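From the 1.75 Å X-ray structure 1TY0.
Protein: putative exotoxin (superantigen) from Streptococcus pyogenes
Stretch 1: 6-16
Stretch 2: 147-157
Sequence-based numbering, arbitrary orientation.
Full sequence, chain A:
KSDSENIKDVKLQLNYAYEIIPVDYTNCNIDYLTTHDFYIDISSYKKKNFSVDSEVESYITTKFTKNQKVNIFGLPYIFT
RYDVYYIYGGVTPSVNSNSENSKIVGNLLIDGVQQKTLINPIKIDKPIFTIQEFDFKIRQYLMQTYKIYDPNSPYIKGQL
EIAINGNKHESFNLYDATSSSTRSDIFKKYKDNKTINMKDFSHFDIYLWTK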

# COMPACT_ATOMS: atom_id res chain seq x y z
N ASN A 6 4.40 9.41 24.82
CA ASN A 6 4.33 10.17 23.58
C ASN A 6 5.18 9.58 22.47
O ASN A 6 4.70 9.43 21.34
N ILE A 7 6.43 9.23 22.76
CA ILE A 7 7.28 8.67 21.72
C ILE A 7 6.68 7.36 21.19
O ILE A 7 6.85 7.03 20.02
N LYS A 8 5.97 6.64 22.05
CA LYS A 8 5.34 5.39 21.62
C LYS A 8 4.25 5.68 20.59
O LYS A 8 4.14 4.99 19.57
N ASP A 9 3.43 6.70 20.86
CA ASP A 9 2.35 7.07 19.96
C ASP A 9 2.92 7.60 18.64
O ASP A 9 2.34 7.37 17.58
N VAL A 10 4.05 8.30 18.73
CA VAL A 10 4.71 8.84 17.54
C VAL A 10 5.17 7.67 16.67
O VAL A 10 4.99 7.67 15.45
N LYS A 11 5.76 6.67 17.32
CA LYS A 11 6.24 5.50 16.60
C LYS A 11 5.08 4.75 15.96
O LYS A 11 5.19 4.24 14.85
N LEU A 12 3.94 4.71 16.65
CA LEU A 12 2.77 4.04 16.11
C LEU A 12 2.29 4.70 14.83
O LEU A 12 1.94 4.02 13.87
N GLN A 13 2.27 6.04 14.80
CA GLN A 13 1.84 6.76 13.61
C GLN A 13 2.80 6.50 12.44
O GLN A 13 2.37 6.40 11.29
N LEU A 14 4.09 6.41 12.74
CA LEU A 14 5.09 6.18 11.71
C LEU A 14 5.03 4.75 11.18
O LEU A 14 5.17 4.53 9.97
N ASN A 15 4.82 3.79 12.08
CA ASN A 15 4.76 2.40 11.67
C ASN A 15 3.59 2.22 10.70
O ASN A 15 3.72 1.56 9.67
N TYR A 16 2.46 2.83 11.03
CA TYR A 16 1.30 2.73 10.16
C TYR A 16 1.53 3.44 8.82
O TYR A 16 1.22 2.89 7.77
N LYS A 147 13.03 -3.14 14.14
CA LYS A 147 11.77 -2.75 14.79
C LYS A 147 11.84 -1.32 15.33
O LYS A 147 11.37 -1.04 16.44
N ILE A 148 12.39 -0.40 14.55
CA ILE A 148 12.53 0.97 15.00
C ILE A 148 11.24 1.71 15.33
O ILE A 148 11.29 2.71 16.05
N TYR A 149 10.10 1.24 14.84
CA TYR A 149 8.84 1.90 15.16
C TYR A 149 7.96 1.06 16.07
O TYR A 149 6.76 1.32 16.21
N ASP A 150 8.55 0.04 16.69
CA ASP A 150 7.81 -0.81 17.62
C ASP A 150 7.92 -0.14 18.98
O ASP A 150 9.00 0.27 19.39
N PRO A 151 6.80 -0.03 19.71
CA PRO A 151 6.82 0.60 21.03
C PRO A 151 7.79 -0.05 22.01
O PRO A 151 8.23 0.59 22.97
N ASN A 152 8.14 -1.31 21.77
CA ASN A 152 9.03 -2.01 22.68
C ASN A 152 10.51 -1.98 22.30
O ASN A 152 11.34 -2.61 22.96
N SER A 153 10.85 -1.26 21.24
CA SER A 153 12.25 -1.13 20.84
C SER A 153 12.76 0.09 21.62
O SER A 153 12.00 1.02 21.89
N PRO A 154 14.05 0.11 21.98
CA PRO A 154 14.63 1.23 22.73
C PRO A 154 14.90 2.51 21.93
O PRO A 154 15.18 3.56 22.51
N TYR A 155 14.81 2.42 20.61
CA TYR A 155 15.08 3.56 19.75
C TYR A 155 13.96 4.60 19.82
O TYR A 155 12.80 4.30 19.56
N ILE A 156 14.33 5.83 20.19
CA ILE A 156 13.37 6.91 20.31
C ILE A 156 13.80 8.16 19.53
O ILE A 156 13.07 9.15 19.50
N LYS A 157 14.98 8.09 18.93
CA LYS A 157 15.52 9.18 18.12
C LYS A 157 16.37 8.54 17.03
O LYS A 157 16.98 7.49 17.25

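The contact is organised around one buried lysine. Lys 11 leaves the helix sideways to the loop, and its m, t, p, t rotamer bends the chain so that the ammonium ends among loop carbonyls. Lys 11 NZ donates hydrogen bonds to Tyr 155 O at 2.7 Å and to Asp 150 O at 3.0 Å, tying together two parts of the loop that lack regular structure. Lys 11 NZ also lies 2.9 Å from Ser 153 OG, and a water accepts from Lys 11 NZ at 2.9 Å and donates to Pro 151 O at 2.8 Å. Two successive type I turns, Lys 147 to Asp 150 and Asp 150 to Ser 153, shape this part of the loop, and Asn 152 N to Asp 150 OD2 (2.8 Å) braces the second.

Around this polar centre the packing is mostly apolar. One turn along the helix, Leu 14 (m, t) points toward the loop and sets its CB 3.7 Å from the centroid of the Tyr 149 ring, almost on the ring normal, a CH-pi contact over one face. Tyr 149 itself is m, and Asn 15 ND2 comes within 3.4 Å of Tyr 149 CB. In the other direction, Ile 7 (t, p) points toward the loop, with Ile 7 CG1 3.7 Å from Ile 156 CB. Lys 8 CG lies 4.2 Å from Pro 151 CB.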

# COMPACT_ATOMS: atom_id res chain seq x y z
CB ASN A 6 4.75 11.62 23.81
CG ASN A 6 4.64 12.45 22.55
OD1 ASN A 6 3.56 12.57 21.97
ND2 ASN A 6 5.76 13.01 22.11
CB ILE A 7 8.73 8.41 22.20
CG1 ILE A 7 9.58 7.91 21.03
CG2 ILE A 7 8.75 7.40 23.33
CD1 ILE A 7 9.65 8.89 19.87
CB LYS A 8 4.75 4.64 22.81
CG LYS A 8 5.80 4.06 23.75
CD LYS A 8 5.15 3.24 24.86
CE LYS A 8 6.19 2.56 25.73
NZ LYS A 8 7.10 3.55 26.37
CB ASP A 9 1.46 8.14 20.60
CG ASP A 9 0.81 7.66 21.88
OD1 ASP A 9 0.31 6.52 21.90
OD2 ASP A 9 0.78 8.44 22.86
CB VAL A 10 5.93 9.70 17.94
CG1 VAL A 10 6.76 10.04 16.71
CG2 VAL A 10 5.45 10.98 18.63
CB LYS A 11 7.03 4.59 17.55
CG LYS A 11 8.30 5.26 18.07
CD LYS A 11 8.92 4.53 19.26
CE LYS A 11 9.76 3.35 18.82
NZ LYS A 11 10.55 2.81 19.97
CB LEU A 12 1.65 4.01 17.15
CG LEU A 12 1.93 3.07 18.32
CD1 LEU A 12 0.79 3.12 19.33
CD2 LEU A 12 2.10 1.65 17.79
CB GLN A 13 1.77 8.27 13.87
CG GLN A 13 0.63 8.69 14.78
CD GLN A 13 -0.73 8.26 14.25
OE1 GLN A 13 -1.21 8.76 13.24
NE2 GLN A 13 -1.35 7.31 14.94
CB LEU A 14 6.48 6.47 12.26
CG LEU A 14 6.75 7.97 12.44
CD1 LEU A 14 7.97 8.20 13.32
CD2 LEU A 14 6.94 8.59 11.06
CB ASN A 15 4.60 1.49 12.89
CG ASN A 15 4.91 0.05 12.57
OD1 ASN A 15 4.02 -0.72 12.19
ND2 ASN A 15 6.18 -0.32 12.68
CB TYR A 16 0.06 3.35 10.82
CG TYR A 16 -0.98 3.74 9.79
CD1 TYR A 16 -1.59 2.78 8.99
CD2 TYR A 16 -1.32 5.08 9.59
CE1 TYR A 16 -2.51 3.15 8.01
CE2 TYR A 16 -2.23 5.45 8.61
CZ TYR A 16 -2.82 4.48 7.82
OH TYR A 16 -3.73 4.85 6.85
CB LYS A 147 11.47 -3.71 15.95
CG LYS A 147 11.79 -5.17 15.65
CD LYS A 147 10.96 -5.73 14.52
CE LYS A 147 11.37 -7.17 14.21
NZ LYS A 147 10.56 -7.77 13.11
CB ILE A 148 13.37 1.81 14.00
CG1 ILE A 148 12.55 2.15 12.75
CG2 ILE A 148 14.65 1.05 13.64
CD1 ILE A 148 11.88 0.99 12.11
CB TYR A 149 8.07 2.27 13.88
CG TYR A 149 8.77 3.30 13.00
CD1 TYR A 149 9.50 4.35 13.56
CD2 TYR A 149 8.69 3.22 11.61
CE1 TYR A 149 10.13 5.30 12.75
CE2 TYR A 149 9.32 4.16 10.80
CZ TYR A 149 10.04 5.20 11.37
OH TYR A 149 10.68 6.11 10.57
CB ASP A 150 8.42 -2.21 17.69
CG ASP A 150 7.59 -3.17 18.52
OD1 ASP A 150 6.68 -3.83 17.96
OD2 ASP A 150 7.83 -3.27 19.74
CB PRO A 151 5.37 0.49 21.49
CG PRO A 151 4.92 -0.79 20.85
CD PRO A 151 5.48 -0.63 19.45
CB ASN A 152 8.55 -3.45 22.87
CG ASN A 152 7.18 -3.51 23.54
OD1 ASN A 152 6.98 -2.99 24.64
ND2 ASN A 152 6.22 -4.14 22.87
CB SER A 153 12.38 -0.88 19.33
OG SER A 153 11.80 0.35 18.96
CB PRO A 154 15.91 0.63 23.29
CG PRO A 154 16.36 -0.25 22.16
CD PRO A 154 15.06 -0.94 21.75
CB TYR A 155 15.29 3.06 18.32
CG TYR A 155 16.18 1.84 18.29
CD1 TYR A 155 17.45 1.88 18.86
CD2 TYR A 155 15.73 0.64 17.74
CE1 TYR A 155 18.25 0.74 18.90
CE2 TYR A 155 16.53 -0.50 17.78
CZ TYR A 155 17.79 -0.44 18.37
OH TYR A 155 18.58 -1.56 18.43
CB ILE A 156 13.16 7.28 21.79
CG1 ILE A 156 14.49 7.64 22.45
CG2 ILE A 156 12.50 6.12 22.51
CD1 ILE A 156 14.36 8.07 23.90
CB LYS A 157 16.40 10.11 18.97
CG LYS A 157 15.69 10.76 20.14
CD LYS A 157 16.67 11.60 20.96
CE LYS A 157 15.99 12.18 22.19
NZ LYS A 157 16.94 12.94 23.05
O HOH W 1 9.12 3.15 22.43